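Local coordinates for transcription regulator PadR N-terminal domain-containing protein (Streptococcus mutans, PDB 3L9F) that probably acts as a dimeric transcriptional regulator of the PadR family and can bind a magnesium ion, at residues 193-196 against 197-201. Sequence-based numbering, arbitrary orientation.
Sequences STKK and VLEEE
Val197, Leu198, Glu199 and Glu200 each give their backbone N-H to the carbonyl four residues back, in Ser193, Thr194, Lys195 and Lys196. Val197 N lies 3.2 Å from Ser193 O, and Glu200 N comes to 2.8 Å from Lys196 O. Along this stretch of alpha-helix the side chains form two successive i to i+4 salt bridges. Lys195 CG stands anti to the backbone N (chi1 179°), and the chain then bends at chi3 and chi4, which brings Lys195 NZ back to 3.1 Å from Glu199 OE2; the ammonium sits above the carboxylate plane, 40° out of it. Lys196 pairs with Glu200 in the same i to i+4 spacing, but its chain bends at chi2 and chi4, and the bond from Lys196 NZ to Glu200 OE2 is weak at 3.3 Å. All this belongs to helix 178-202, close to the C-terminal end of the chain and part of the virulence activator alpha C-terminal family region. Leu198 faces helix 142-172, packing on Ile149 and Glu152, with Leu198 CG 3.5 Å from Thr194 O. Val197 CG2 lies 3.5 Å from Ser193 O of its own helix. On the dimer side, Val197 rests on Ala189 of the second subunit, while Ser193 OG hydrogen-bonds Ser193 OG of that subunit.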
loop_
_atom_site.group_PDB
_atom_site.type_symbol
_atom_site.label_atom_id
_atom_site.label_comp_id
_atom_site.label_asym_id
_atom_site.label_seq_id
_atom_site.Cartn_x
_atom_site.Cartn_y
_atom_site.Cartn_z
ATOM N N SER A 193 -1.731 6.002 -15.082
ATOM C CA SER A 193 -2.236 7.336 -14.752
ATOM C C SER A 193 -1.236 8.116 -13.910
ATOM O O SER A 193 -1.018 9.304 -14.129
ATOM C CB SER A 193 -3.589 7.252 -14.041
ATOM O OG SER A 193 -3.477 6.527 -12.827
ATOM N N THR A 194 -0.624 7.448 -12.942
ATOM C CA THR A 194 0.327 8.118 -12.072
ATOM C C THR A 194 1.648 8.368 -12.822
ATOM O O THR A 194 2.266 9.425 -12.680
ATOM C CB THR A 194 0.561 7.306 -10.790
ATOM O OG1 THR A 194 0.963 5.982 -11.147
ATOM C CG2 THR A 194 -0.749 7.218 -9.970
ATOM N N LYS A 195 2.064 7.413 -13.647
ATOM C CA LYS A 195 3.256 7.617 -14.478
ATOM C C LYS A 195 3.064 8.856 -15.348
ATOM O O LYS A 195 3.974 9.686 -15.483
ATOM C CB LYS A 195 3.516 6.406 -15.371
ATOM C CG LYS A 195 4.730 6.577 -16.280
ATOM C CD LYS A 195 5.087 5.283 -16.994
ATOM C CE LYS A 195 4.119 4.960 -18.130
ATOM N NZ LYS A 195 4.454 5.699 -19.386
ATOM N N LYS A 196 1.869 8.982 -15.917
ATOM C CA LYS A 196 1.527 10.134 -16.750
ATOM C C LYS A 196 1.635 11.466 -16.007
ATOM O O LYS A 196 2.148 12.452 -16.545
ATOM C CB LYS A 196 0.123 9.959 -17.324
ATOM C CG LYS A 196 -0.289 11.055 -18.278
ATOM C CD LYS A 196 -1.153 10.506 -19.403
ATOM C CE LYS A 196 -1.409 11.575 -20.456
ATOM N NZ LYS A 196 -0.155 12.291 -20.862
ATOM N N VAL A 197 1.153 11.499 -14.769
ATOM C CA VAL A 197 1.259 12.708 -13.955
ATOM C C VAL A 197 2.711 13.133 -13.809
ATOM O O VAL A 197 3.050 14.312 -13.946
ATOM C CB VAL A 197 0.633 12.507 -12.559
ATOM C CG1 VAL A 197 1.089 13.601 -11.618
ATOM C CG2 VAL A 197 -0.888 12.467 -12.663
ATOM N N LEU A 198 3.580 12.168 -13.548
ATOM C CA LEU A 198 4.992 12.468 -13.376
ATOM C C LEU A 198 5.627 12.911 -14.695
ATOM O O LEU A 198 6.428 13.841 -14.724
ATOM C CB LEU A 198 5.713 11.254 -12.799
ATOM C CG LEU A 198 5.223 10.858 -11.402
ATOM C CD1 LEU A 198 6.022 9.667 -10.905
ATOM C CD2 LEU A 198 5.331 12.034 -10.442
ATOM N N GLU A 199 5.271 12.239 -15.786
ATOM C CA GLU A 199 5.765 12.635 -17.101
ATOM C C GLU A 199 5.352 14.066 -17.421
ATOM O O GLU A 199 6.168 14.868 -17.890
ATOM C CB GLU A 199 5.269 11.671 -18.179
ATOM C CG GLU A 199 5.910 10.299 -18.061
ATOM C CD GLU A 199 5.374 9.304 -19.066
ATOM O OE1 GLU A 199 4.253 9.520 -19.590
ATOM O OE2 GLU A 199 6.081 8.301 -19.322
ATOM N N GLU A 200 4.092 14.388 -17.145
ATOM C CA GLU A 200 3.582 15.735 -17.389
ATOM C C GLU A 200 4.323 16.755 -16.528
ATOM O O GLU A 200 4.562 17.885 -16.959
ATOM C CB GLU A 200 2.072 15.804 -17.147
ATOM C CG GLU A 200 1.252 15.055 -18.186
ATOM C CD GLU A 200 -0.204 14.898 -17.781
ATOM O OE1 GLU A 200 -0.517 15.063 -16.581
ATOM O OE2 GLU A 200 -1.038 14.603 -18.665
ATOM N N GLU A 201 4.698 16.355 -15.316
ATOM C CA GLU A 201 5.486 17.233 -14.454
ATOM C C GLU A 201 6.859 17.508 -15.055
ATOM O O GLU A 201 7.312 18.649 -15.092
ATOM C CB GLU A 201 5.649 16.635 -13.055
ATOM C CG GLU A 201 6.551 17.453 -12.140
ATOM C CD GLU A 201 6.029 18.863 -11.931
ATOM O OE1 GLU A 201 4.789 19.054 -11.974
ATOM O OE2 GLU A 201 6.862 19.774 -11.723
#